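Capsid fiber protein (Bacillus phage phi29, PDB 6QYY) probably forms the trimeric N-terminal base of the head fibers that project from the phage capsid. Local coordinates at residues 33-38 against 79-84; 62-67 against 105-110; 95-100 against 111-116. All coordinates share one frame; numbering follows the deposited sequence.

Interaction 1 (33-38 against 79-84)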
ATOM      1  N   ALA A  33      -4.397   1.290  19.011  1.00 24.40           N
ATOM      2  CA  ALA A  33      -5.262   2.166  18.235  1.00 28.84           C
ATOM      3  C   ALA A  33      -6.627   2.277  18.902  1.00 31.23           C
ATOM      4  O   ALA A  33      -7.142   1.309  19.469  1.00 34.06           O
ATOM      5  CB  ALA A  33      -5.410   1.635  16.807  1.00 27.88           C
ATOM      6  N   ALA A  34      -7.195   3.478  18.860  1.00 32.56           N
ATOM      7  CA  ALA A  34      -8.486   3.715  19.487  1.00 33.44           C
ATOM      8  C   ALA A  34      -9.610   3.044  18.697  1.00 30.93           C
ATOM      9  O   ALA A  34      -9.537   2.881  17.476  1.00 34.62           O
ATOM     10  CB  ALA A  34      -8.756   5.219  19.609  1.00 36.76           C
ATOM     11  N   GLU A  35     -10.661   2.663  19.414  1.00 37.56           N
ATOM     12  CA  GLU A  35     -11.814   2.017  18.801  1.00 40.40           C
ATOM     13  C   GLU A  35     -12.411   2.878  17.685  1.00 41.29           C
ATOM     14  O   GLU A  35     -12.497   4.102  17.802  1.00 40.89           O
ATOM     15  CB  GLU A  35     -12.856   1.737  19.880  1.00 46.29           C
ATOM     16  CG  GLU A  35     -14.030   0.922  19.413  1.00 50.99           C
ATOM     17  CD  GLU A  35     -15.049   0.712  20.509  1.00 61.66           C
ATOM     18  OE1 GLU A  35     -14.922   1.363  21.570  1.00 67.51           O
ATOM     19  OE2 GLU A  35     -15.968  -0.109  20.317  1.00 60.57           O
ATOM     20  N   ASN A  36     -12.791   2.218  16.584  1.00 32.51           N
ATOM     21  CA  ASN A  36     -13.369   2.819  15.379  1.00 35.01           C
ATOM     22  C   ASN A  36     -12.433   3.799  14.662  1.00 39.58           C
ATOM     23  O   ASN A  36     -12.897   4.653  13.905  1.00 44.66           O
ATOM     24  CB  ASN A  36     -14.707   3.503  15.690  1.00 42.02           C
ATOM     25  CG  ASN A  36     -15.746   2.523  16.175  1.00 48.09           C
ATOM     26  OD1 ASN A  36     -16.055   1.544  15.495  1.00 48.49           O
ATOM     27  ND2 ASN A  36     -16.265   2.759  17.372  1.00 44.59           N
ATOM     28  N   THR A  37     -11.119   3.699  14.845  1.00 32.06           N
ATOM     29  CA  THR A  37     -10.198   4.536  14.091  1.00 38.72           C
ATOM     30  C   THR A  37      -9.382   3.679  13.129  1.00 36.79           C
ATOM     31  O   THR A  37      -9.328   2.451  13.246  1.00 33.48           O
ATOM     32  CB  THR A  37      -9.259   5.321  15.015  1.00 44.60           C
ATOM     33  OG1 THR A  37      -8.368   4.416  15.678  1.00 44.50           O
ATOM     34  CG2 THR A  37     -10.054   6.085  16.053  1.00 48.20           C
ATOM     35  N   ILE A  38      -8.754   4.341  12.164  1.00 36.94           N
ATOM     36  CA  ILE A  38      -7.834   3.660  11.254  1.00 34.56           C
ATOM     37  C   ILE A  38      -6.489   3.511  11.955  1.00 32.80           C
ATOM     38  O   ILE A  38      -5.885   4.518  12.355  1.00 32.87           O
ATOM     39  CB  ILE A  38      -7.670   4.423   9.930  1.00 37.66           C
ATOM     40  CG1 ILE A  38      -9.028   4.710   9.282  1.00 43.32           C
ATOM     41  CG2 ILE A  38      -6.723   3.660   9.003  1.00 31.81           C
ATOM     42  CD1 ILE A  38      -9.762   3.478   8.790  1.00 43.91           C
ATOM     43  N   THR A  79     -11.053  -1.042  14.049  1.00 30.52           N
ATOM     44  CA  THR A  79     -10.482  -1.236  15.374  1.00 31.80           C
ATOM     45  C   THR A  79     -11.585  -1.381  16.421  1.00 34.62           C
ATOM     46  O   THR A  79     -12.515  -0.571  16.471  1.00 35.26           O
ATOM     47  CB  THR A  79      -9.585  -0.052  15.725  1.00 35.29           C
ATOM     48  OG1 THR A  79      -8.623   0.134  14.688  1.00 31.93           O
ATOM     49  CG2 THR A  79      -8.859  -0.296  17.039  1.00 34.79           C
ATOM     50  N   GLY A  80     -11.488  -2.419  17.247  1.00 30.30           N
ATOM     51  CA  GLY A  80     -12.358  -2.604  18.399  1.00 29.33           C
ATOM     52  C   GLY A  80     -11.712  -2.145  19.693  1.00 32.87           C
ATOM     53  O   GLY A  80     -10.874  -1.235  19.707  1.00 38.47           O
ATOM     54  N   LYS A  81     -12.115  -2.771  20.800  1.00 31.42           N
ATOM     55  CA  LYS A  81     -11.510  -2.487  22.100  1.00 32.33           C
ATOM     56  C   LYS A  81     -10.091  -3.054  22.189  1.00 37.84           C
ATOM     57  O   LYS A  81      -9.791  -4.115  21.634  1.00 32.32           O
ATOM     58  CB  LYS A  81     -12.348  -3.092  23.224  1.00 38.75           C
ATOM     59  CG  LYS A  81     -13.845  -2.839  23.149  1.00 53.58           C
ATOM     60  CD  LYS A  81     -14.178  -1.372  23.014  1.00 61.25           C
ATOM     61  CE  LYS A  81     -15.670  -1.115  23.268  1.00 62.10           C
ATOM     62  NZ  LYS A  81     -16.135  -1.604  24.589  1.00 64.76           N
ATOM     63  N   ASP A  82      -9.223  -2.347  22.927  1.00 33.27           N
ATOM     64  CA  ASP A  82      -7.856  -2.810  23.218  1.00 30.46           C
ATOM     65  C   ASP A  82      -7.071  -3.149  21.952  1.00 29.18           C
ATOM     66  O   ASP A  82      -6.226  -4.054  21.956  1.00 29.81           O
ATOM     67  CB  ASP A  82      -7.869  -4.023  24.152  1.00 35.91           C
ATOM     68  CG  ASP A  82      -8.623  -3.758  25.446  1.00 61.91           C
ATOM     69  OD1 ASP A  82      -8.996  -2.593  25.681  1.00 65.38           O
ATOM     70  OD2 ASP A  82      -8.850  -4.714  26.220  1.00 67.74           O
ATOM     71  N   GLY A  83      -7.323  -2.428  20.858  1.00 29.89           N
ATOM     72  CA  GLY A  83      -6.546  -2.651  19.647  1.00 25.53           C
ATOM     73  C   GLY A  83      -6.851  -3.933  18.904  1.00 24.19           C
ATOM     74  O   GLY A  83      -6.050  -4.363  18.062  1.00 26.19           O
ATOM     75  N   THR A  84      -7.978  -4.566  19.200  1.00 25.49           N
ATOM     76  CA  THR A  84      -8.391  -5.735  18.453  1.00 24.09           C
ATOM     77  C   THR A  84      -9.050  -5.295  17.152  1.00 30.85           C
ATOM     78  O   THR A  84      -9.276  -4.103  16.907  1.00 27.80           O
ATOM     79  CB  THR A  84      -9.352  -6.590  19.285  1.00 24.33           C
ATOM     80  OG1 THR A  84     -10.555  -5.848  19.589  1.00 27.02           O
ATOM     81  CG2 THR A  84      -8.698  -7.015  20.576  1.00 26.35           C
TER
HETATM   82  O   HOH W   1      -8.857  -0.013  20.913  1.00 33.62           O
HETATM   83  O   HOH W   2     -15.439  -0.870  16.552  1.00 50.48           O

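Interaction 2 (62-67 against 105-110)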
ATOM      1  N   ALA A  62      -1.163  -8.207   4.130  1.00 21.16           N
ATOM      2  CA  ALA A  62      -2.035  -8.796   5.137  1.00 21.99           C
ATOM      3  C   ALA A  62      -1.447  -8.592   6.532  1.00 23.34           C
ATOM      4  O   ALA A  62      -0.227  -8.521   6.706  1.00 23.65           O
ATOM      5  CB  ALA A  62      -2.253 -10.290   4.869  1.00 26.83           C
ATOM      6  N   TRP A  63      -2.327  -8.484   7.522  1.00 20.32           N
ATOM      7  CA  TRP A  63      -1.926  -8.397   8.929  1.00 20.16           C
ATOM      8  C   TRP A  63      -2.580  -9.511   9.730  1.00 25.98           C
ATOM      9  O   TRP A  63      -3.675  -9.966   9.400  1.00 28.68           O
ATOM     10  CB  TRP A  63      -2.340  -7.074   9.566  1.00 19.53           C
ATOM     11  CG  TRP A  63      -1.498  -5.906   9.240  1.00 21.15           C
ATOM     12  CD1 TRP A  63      -0.250  -5.909   8.671  1.00 23.18           C
ATOM     13  CD2 TRP A  63      -1.836  -4.544   9.471  1.00 22.94           C
ATOM     14  NE1 TRP A  63       0.201  -4.615   8.534  1.00 28.76           N
ATOM     15  CE2 TRP A  63      -0.758  -3.758   9.009  1.00 25.64           C
ATOM     16  CE3 TRP A  63      -2.960  -3.902  10.009  1.00 26.85           C
ATOM     17  CZ2 TRP A  63      -0.767  -2.358   9.081  1.00 25.63           C
ATOM     18  CZ3 TRP A  63      -2.963  -2.509  10.088  1.00 29.76           C
ATOM     19  CH2 TRP A  63      -1.882  -1.757   9.616  1.00 30.66           C
ATOM     20  N   GLN A  64      -1.909  -9.930  10.805  1.00 20.17           N
ATOM     21  CA  GLN A  64      -2.491 -10.827  11.795  1.00 18.68           C
ATOM     22  C   GLN A  64      -2.876 -10.009  13.019  1.00 23.64           C
ATOM     23  O   GLN A  64      -2.015  -9.352  13.618  1.00 23.57           O
ATOM     24  CB  GLN A  64      -1.501 -11.928  12.184  1.00 25.21           C
ATOM     25  CG  GLN A  64      -1.316 -12.932  11.117  1.00 32.87           C
ATOM     26  CD  GLN A  64      -0.099 -13.811  11.339  1.00 30.35           C
ATOM     27  OE1 GLN A  64       0.892 -13.426  11.974  1.00 35.56           O
ATOM     28  NE2 GLN A  64      -0.173 -14.992  10.807  1.00 22.22           N
ATOM     29  N   VAL A  65      -4.162 -10.048  13.389  1.00 21.79           N
ATOM     30  CA  VAL A  65      -4.695  -9.245  14.487  1.00 21.10           C
ATOM     31  C   VAL A  65      -5.635 -10.087  15.345  1.00 18.31           C
ATOM     32  O   VAL A  65      -6.405 -10.905  14.834  1.00 23.51           O
ATOM     33  CB  VAL A  65      -5.449  -7.992  13.980  1.00 23.97           C
ATOM     34  CG1 VAL A  65      -5.832  -7.113  15.164  1.00 24.50           C
ATOM     35  CG2 VAL A  65      -4.584  -7.196  12.992  1.00 24.21           C
ATOM     36  N   ILE A  66      -5.599  -9.863  16.657  1.00 18.80           N
ATOM     37  CA  ILE A  66      -6.550 -10.521  17.549  1.00 20.25           C
ATOM     38  C   ILE A  66      -7.965 -10.013  17.274  1.00 25.00           C
ATOM     39  O   ILE A  66      -8.204  -8.802  17.196  1.00 24.84           O
ATOM     40  CB  ILE A  66      -6.167 -10.280  19.019  1.00 20.11           C
ATOM     41  CG1 ILE A  66      -4.777 -10.888  19.323  1.00 23.61           C
ATOM     42  CG2 ILE A  66      -7.206 -10.893  19.932  1.00 25.62           C
ATOM     43  CD1 ILE A  66      -4.748 -12.366  19.191  1.00 25.56           C
ATOM     44  N   ALA A  67      -8.914 -10.945  17.139  1.00 24.16           N
ATOM     45  CA  ALA A  67     -10.320 -10.583  16.963  1.00 27.65           C
ATOM     46  C   ALA A  67     -10.935 -10.102  18.275  1.00 29.83           C
ATOM     47  O   ALA A  67     -10.852 -10.783  19.303  1.00 31.34           O
ATOM     48  CB  ALA A  67     -11.113 -11.779  16.438  1.00 26.57           C
ATOM     49  N   GLY A 105     -10.886 -13.422  20.422  1.00 35.73           N
ATOM     50  CA  GLY A 105      -9.637 -13.857  21.010  1.00 42.52           C
ATOM     51  C   GLY A 105      -8.695 -14.578  20.066  1.00 40.42           C
ATOM     52  O   GLY A 105      -7.496 -14.670  20.361  1.00 43.03           O
ATOM     53  N   GLN A 106      -9.192 -15.096  18.946  1.00 34.85           N
ATOM     54  CA  GLN A 106      -8.329 -15.768  17.984  1.00 33.69           C
ATOM     55  C   GLN A 106      -7.669 -14.757  17.045  1.00 31.07           C
ATOM     56  O   GLN A 106      -8.107 -13.613  16.900  1.00 32.82           O
ATOM     57  CB  GLN A 106      -9.106 -16.800  17.157  1.00 39.24           C
ATOM     58  CG  GLN A 106      -9.103 -18.222  17.725  1.00 55.60           C
ATOM     59  CD  GLN A 106      -9.978 -19.188  16.927  1.00 57.40           C
ATOM     60  OE1 GLN A 106     -10.896 -18.773  16.214  1.00 51.27           O
ATOM     61  NE2 GLN A 106      -9.695 -20.482  17.045  1.00 60.60           N
ATOM     62  N   LEU A 107      -6.589 -15.202  16.404  1.00 30.75           N
ATOM     63  CA  LEU A 107      -5.865 -14.379  15.442  1.00 33.01           C
ATOM     64  C   LEU A 107      -6.597 -14.399  14.102  1.00 31.03           C
ATOM     65  O   LEU A 107      -6.815 -15.469  13.529  1.00 39.40           O
ATOM     66  CB  LEU A 107      -4.439 -14.915  15.308  1.00 32.25           C
ATOM     67  CG  LEU A 107      -3.317 -13.991  14.866  1.00 39.83           C
ATOM     68  CD1 LEU A 107      -3.266 -12.737  15.722  1.00 33.90           C
ATOM     69  CD2 LEU A 107      -1.971 -14.742  14.892  1.00 34.61           C
ATOM     70  N   VAL A 108      -7.003 -13.232  13.603  1.00 22.98           N
ATOM     71  CA  VAL A 108      -7.615 -13.142  12.278  1.00 24.33           C
ATOM     72  C   VAL A 108      -6.556 -12.655  11.292  1.00 30.89           C
ATOM     73  O   VAL A 108      -5.687 -11.842  11.632  1.00 24.76           O
ATOM     74  CB  VAL A 108      -8.862 -12.232  12.277  1.00 24.91           C
ATOM     75  CG1 VAL A 108      -8.481 -10.757  12.389  1.00 27.93           C
ATOM     76  CG2 VAL A 108      -9.688 -12.460  11.003  1.00 33.57           C
ATOM     77  N   THR A 109      -6.592 -13.188  10.077  1.00 27.88           N
ATOM     78  CA  THR A 109      -5.771 -12.674   8.994  1.00 25.21           C
ATOM     79  C   THR A 109      -6.647 -11.791   8.120  1.00 26.56           C
ATOM     80  O   THR A 109      -7.695 -12.238   7.635  1.00 27.65           O
ATOM     81  CB  THR A 109      -5.164 -13.797   8.159  1.00 28.88           C
ATOM     82  OG1 THR A 109      -4.451 -14.684   9.018  1.00 32.71           O
ATOM     83  CG2 THR A 109      -4.193 -13.216   7.142  1.00 32.08           C
ATOM     84  N   LEU A 110      -6.224 -10.551   7.923  1.00 22.58           N
ATOM     85  CA  LEU A 110      -7.008  -9.589   7.157  1.00 25.13           C
ATOM     86  C   LEU A 110      -6.151  -8.954   6.078  1.00 27.46           C
ATOM     87  O   LEU A 110      -4.931  -8.819   6.226  1.00 27.16           O
ATOM     88  CB  LEU A 110      -7.584  -8.480   8.040  1.00 21.97           C
ATOM     89  CG  LEU A 110      -6.575  -7.593   8.783  1.00 27.12           C
ATOM     90  CD1 LEU A 110      -6.260  -6.305   7.979  1.00 32.95           C
ATOM     91  CD2 LEU A 110      -7.091  -7.244  10.171  1.00 35.12           C
TER
HETATM   92  O   HOH W   3      -1.629 -15.300   8.896  1.00 34.71           O

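Interaction 3 (95-100 against 111-116)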
ATOM      1  N   PHE A  95     -10.539  -0.622   7.581  1.00 27.83           N
ATOM      2  CA  PHE A  95      -9.151  -0.653   7.154  1.00 29.99           C
ATOM      3  C   PHE A  95      -8.771  -1.979   6.518  1.00 30.64           C
ATOM      4  O   PHE A  95      -7.637  -2.118   6.055  1.00 31.00           O
ATOM      5  CB  PHE A  95      -8.189  -0.346   8.325  1.00 28.50           C
ATOM      6  CG  PHE A  95      -8.019  -1.484   9.313  1.00 28.80           C
ATOM      7  CD1 PHE A  95      -6.994  -2.423   9.164  1.00 26.46           C
ATOM      8  CD2 PHE A  95      -8.851  -1.586  10.423  1.00 29.47           C
ATOM      9  CE1 PHE A  95      -6.836  -3.470  10.081  1.00 32.46           C
ATOM     10  CE2 PHE A  95      -8.702  -2.626  11.340  1.00 30.67           C
ATOM     11  CZ  PHE A  95      -7.691  -3.575  11.167  1.00 31.55           C
ATOM     12  N   GLY A  96      -9.681  -2.941   6.449  1.00 31.86           N
ATOM     13  CA  GLY A  96      -9.330  -4.217   5.856  1.00 31.56           C
ATOM     14  C   GLY A  96     -10.521  -5.141   5.870  1.00 29.67           C
ATOM     15  O   GLY A  96     -11.603  -4.786   6.344  1.00 29.53           O
ATOM     16  N   TYR A  97     -10.310  -6.342   5.330  1.00 23.81           N
ATOM     17  CA  TYR A  97     -11.353  -7.352   5.317  1.00 29.46           C
ATOM     18  C   TYR A  97     -10.757  -8.699   5.688  1.00 21.15           C
ATOM     19  O   TYR A  97      -9.591  -8.986   5.395  1.00 22.39           O
ATOM     20  CB  TYR A  97     -12.072  -7.428   3.947  1.00 30.43           C
ATOM     21  CG  TYR A  97     -11.177  -7.656   2.751  1.00 31.60           C
ATOM     22  CD1 TYR A  97     -10.815  -8.941   2.367  1.00 32.03           C
ATOM     23  CD2 TYR A  97     -10.715  -6.587   1.986  1.00 32.54           C
ATOM     24  CE1 TYR A  97     -10.008  -9.163   1.259  1.00 38.93           C
ATOM     25  CE2 TYR A  97      -9.912  -6.795   0.870  1.00 36.05           C
ATOM     26  CZ  TYR A  97      -9.557  -8.087   0.518  1.00 36.25           C
ATOM     27  OH  TYR A  97      -8.754  -8.303  -0.567  1.00 42.58           O
ATOM     28  N   ALA A  98     -11.569  -9.521   6.341  1.00 26.28           N
ATOM     29  CA  ALA A  98     -11.089 -10.797   6.846  1.00 25.59           C
ATOM     30  C   ALA A  98     -11.075 -11.833   5.733  1.00 28.99           C
ATOM     31  O   ALA A  98     -12.024 -11.928   4.954  1.00 33.90           O
ATOM     32  CB  ALA A  98     -11.978 -11.276   7.995  1.00 26.72           C
ATOM     33  N   VAL A  99      -9.991 -12.605   5.647  1.00 32.60           N
ATOM     34  CA  VAL A  99      -9.927 -13.745   4.741  1.00 30.42           C
ATOM     35  C   VAL A  99      -9.822 -15.055   5.484  1.00 34.30           C
ATOM     36  O   VAL A  99      -9.696 -16.116   4.848  1.00 39.14           O
ATOM     37  CB  VAL A  99      -8.775 -13.607   3.725  1.00 35.76           C
ATOM     38  CG1 VAL A  99      -9.024 -12.394   2.833  1.00 34.95           C
ATOM     39  CG2 VAL A  99      -7.427 -13.505   4.425  1.00 34.63           C
ATOM     40  N   GLU A 100      -9.845 -15.018   6.810  1.00 31.55           N
ATOM     41  CA  GLU A 100      -9.996 -16.196   7.645  1.00 41.60           C
ATOM     42  C   GLU A 100     -11.104 -15.925   8.654  1.00 40.81           C
ATOM     43  O   GLU A 100     -11.460 -14.775   8.928  1.00 42.00           O
ATOM     44  CB  GLU A 100      -8.689 -16.563   8.369  1.00 49.57           C
ATOM     45  CG  GLU A 100      -7.489 -16.830   7.442  1.00 61.18           C
ATOM     46  CD  GLU A 100      -7.707 -18.012   6.494  1.00 79.37           C
ATOM     47  OE1 GLU A 100      -8.528 -18.902   6.816  1.00 84.76           O
ATOM     48  OE2 GLU A 100      -7.049 -18.056   5.426  1.00 81.90           O
ATOM     49  N   VAL A 111      -6.806  -8.570   4.996  1.00 27.16           N
ATOM     50  CA  VAL A 111      -6.160  -7.896   3.882  1.00 22.37           C
ATOM     51  C   VAL A 111      -6.383  -6.400   4.062  1.00 21.62           C
ATOM     52  O   VAL A 111      -7.523  -5.943   4.206  1.00 26.16           O
ATOM     53  CB  VAL A 111      -6.730  -8.381   2.537  1.00 27.87           C
ATOM     54  CG1 VAL A 111      -6.261  -7.475   1.410  1.00 27.06           C
ATOM     55  CG2 VAL A 111      -6.333  -9.820   2.260  1.00 30.19           C
ATOM     56  N   ILE A 112      -5.302  -5.635   4.050  1.00 23.58           N
ATOM     57  CA  ILE A 112      -5.414  -4.195   4.254  1.00 27.64           C
ATOM     58  C   ILE A 112      -6.064  -3.555   3.032  1.00 32.42           C
ATOM     59  O   ILE A 112      -5.609  -3.737   1.893  1.00 32.78           O
ATOM     60  CB  ILE A 112      -4.034  -3.587   4.531  1.00 26.08           C
ATOM     61  CG1 ILE A 112      -3.449  -4.182   5.806  1.00 28.55           C
ATOM     62  CG2 ILE A 112      -4.122  -2.067   4.621  1.00 31.34           C
ATOM     63  CD1 ILE A 112      -1.910  -4.169   5.816  1.00 31.11           C
ATOM     64  N   SER A 113      -7.126  -2.786   3.269  1.00 34.20           N
ATOM     65  CA  SER A 113      -7.906  -2.179   2.196  1.00 47.40           C
ATOM     66  C   SER A 113      -8.845  -1.139   2.792  1.00 41.51           C
ATOM     67  O   SER A 113      -9.578  -1.444   3.738  1.00 40.22           O
ATOM     68  CB  SER A 113      -8.701  -3.252   1.439  1.00 43.06           C
ATOM     69  OG  SER A 113      -9.555  -2.673   0.463  1.00 56.39           O
ATOM     70  N   ARG A 114      -8.837   0.088   2.275  1.00 46.17           N
ATOM     71  CA  ARG A 114      -9.765   1.076   2.811  1.00 49.08           C
ATOM     72  C   ARG A 114     -11.149   0.991   2.175  1.00 55.29           C
ATOM     73  O   ARG A 114     -12.051   1.720   2.602  1.00 61.74           O
ATOM     74  CB  ARG A 114      -9.186   2.489   2.662  1.00 53.93           C
ATOM     75  CG  ARG A 114      -8.182   2.842   3.773  1.00 55.53           C
ATOM     76  CD  ARG A 114      -8.880   3.337   5.035  1.00 60.47           C
ATOM     77  NE  ARG A 114      -9.680   4.535   4.784  1.00 65.63           N
ATOM     78  CZ  ARG A 114     -11.011   4.586   4.850  1.00 70.87           C
ATOM     79  NH1 ARG A 114     -11.716   3.503   5.170  1.00 57.07           N
ATOM     80  NH2 ARG A 114     -11.646   5.727   4.591  1.00 73.75           N
ATOM     81  N   SER A 115     -11.353   0.111   1.197  1.00 52.47           N
ATOM     82  CA  SER A 115     -12.661  -0.080   0.578  1.00 69.74           C
ATOM     83  C   SER A 115     -13.318  -1.366   1.078  1.00 62.62           C
ATOM     84  O   SER A 115     -12.653  -2.390   1.270  1.00 52.80           O
ATOM     85  CB  SER A 115     -12.544  -0.109  -0.948  1.00 81.30           C
ATOM     86  OG  SER A 115     -11.479  -0.949  -1.363  1.00 83.80           O
ATOM     87  N   LYS A 116     -14.632  -1.304   1.283  1.00 58.17           N
ATOM     88  CA  LYS A 116     -15.371  -2.453   1.790  1.00 54.02           C
ATOM     89  C   LYS A 116     -15.507  -3.539   0.726  1.00 54.48           C
ATOM     90  O   LYS A 116     -15.564  -3.265  -0.476  1.00 54.11           O
ATOM     91  CB  LYS A 116     -16.772  -2.032   2.255  1.00 60.85           C
ATOM     92  CG  LYS A 116     -16.811  -0.918   3.290  1.00 63.43           C
ATOM     93  CD  LYS A 116     -18.111  -0.938   4.115  1.00 57.02           C
ATOM     94  CE  LYS A 116     -19.275  -1.542   3.350  1.00 56.02           C
ATOM     95  NZ  LYS A 116     -20.602  -1.105   3.889  1.00 65.92           N
TER

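Interaction 1 (33-38 against 79-84)
Thr79 O is held by two donors, and both tie it to Asn36. The backbone N of Asn36 comes in at 2.8 Å from Thr79 O along an almost straight N-H line of 176°. Water 2 gives a second bond to Thr79 O and also bonds Asn36 OD1, so it bridges the side chain of Asn36 to the same carbonyl. Glu35 CA adds a CA-H...O contact to Thr79 O. The Thr79 side chain holds the last residue of the 34-37 turn. Its OG1 lies beside the backbone N and anti to the carbonyl carbon (chi1 -54°), and it donates to Thr37 O at 2.8 Å. The methyl packs on the start of the turn: Thr79 CG2 lies 3.3 Å from Ala34 O and 4.0 Å from Ala33 CB.

Residues 34-37 form a type II beta turn, with Asn36 at positive phi. Thr37 N and OG1 both bond Ala34 O from the same face of its plane, OG1 at 2.6 Å. The partner is the hairpin loop between strands 76-79 and 85-87. There Thr84 N and OG1 likewise both bond Lys81 O, OG1 in the carbonyl plane on a lone pair. The contact therefore joins a loop of the mixed sheet to a hairpin of the antiparallel sheet. Leu18 and Pro39 cover the buried side, where Ala33 and Thr79 lie.

Water 1 makes the second bridge. It donates to Ala33 O and Gly80 O and accepts from Gly83 N. On the solvent-exposed side, the extended Glu35 side chain crosses the aliphatic part of Lys81. Glu35 OE1 is 3.1 Å from Lys81 CE but 4.4 Å from Lys81 NZ. Opposite charges are thus near each other without a salt bridge.

Interaction 2 (62-67 against 105-110)
Leu107 fits between Gln64 and Ile66 on one face of this strand pair. With CG anti to the backbone N (chi1 -155°), Leu107 packs CG 3.8 Å from Gln64 CB. Its CD1 settles over the backbone of Val65, 3.6 Å from Val65 C. Ile66 crosses Leu107 at about a right angle, with Ile66 CD1 3.8 Å from Leu107 CD1. The same Ile66 methyl, together with CG2, borders the carbonyl of Gly105. Farther along this face Gln64 and Thr109 lie side by side.

The other face carries Trp63, Val65, Val108 and Leu110. Val108 CG1 sits between the backbone N and the carbonyl carbon and presses on the backbone, 3.2 Å from Val65 O. Leu110 reaches diagonally, bringing CD2 to 3.8 Å from Val65 CG2. The Trp63 ring turns away from Leu110, and Tyr41 meets it edge to face. Leu18 and Val42 also pack on this face.

Paired backbone bonds link Trp63 with Leu110 and Val65 with Val108. Beyond them, Ala67 N bonds Gln106 O, and Gly105 N returns a bond to Ala67 O. Ala62 makes backbone hydrogen bonds to the second subunit. This is an antiparallel beta ladder, hydrogen-bonded and non-hydrogen-bonded pairs in turn, between 62-66, the outermost strand of the antiparallel sheet within this chain, and its neighbour 107-112.

Interaction 3 (95-100 against 111-116)
The Tyr97 ring has Val111 over one face. Val111 CB stands 3.8 Å from the ring centroid, 24° off the normal, in a CH-pi contact shifted toward the rim. Val111 CG1 reaches the phenol end, 3.3 Å from Tyr97 OH. Ser113 CB approaches the ring obliquely, 3.8 Å from Tyr97 CE2. Tyr97 CG lies between its own backbone N and carbonyl carbon (chi1 55°), and the ring runs alongside Val111 in the same direction. Tyr21 of the second subunit also packs on Tyr97.

The backbones pair as the beta hairpin of strands 96-98 and 107-112. Tyr97 and Val111 form a hydrogen-bonded pair, with Val111 N 2.8 Å from Tyr97 O. Gly96 and Ile112 are the next, non-hydrogen-bonded pair. Gly96 is fully extended and has no side chain, and its CA comes to 3.0 Å from Val111 O. Past this pair, Ser113 N bonds Phe95 O from above the carbonyl plane.

The Phe95 side chain packs on Trp63, Leu110 and Pro39. Val99 crosses Val111 at about a right angle, with Val99 CG1 3.8 Å from Val111 CG2.

Interactions 2 and 3 lie in the same antiparallel sheet, with centres about 11 Å apart. They share strand 107-112, which has strand 62-66 on one side and strand 96-98 on the other. Interaction 1 lies about 13 Å from interaction 2 and about 15 Å from interaction 3, between centres. It connects the loop after strand 28-32 of the mixed sheet to the 79-84 loop of the antiparallel sheet. Thr84 packs on Ile66, and Ile38 on Phe95 and Arg114. Along the chain interaction 1 closes before interaction 3 opens, while interaction 2 interleaves with both. Interactions 2 and 3 also touch the second subunit, consistent with a trimeric base.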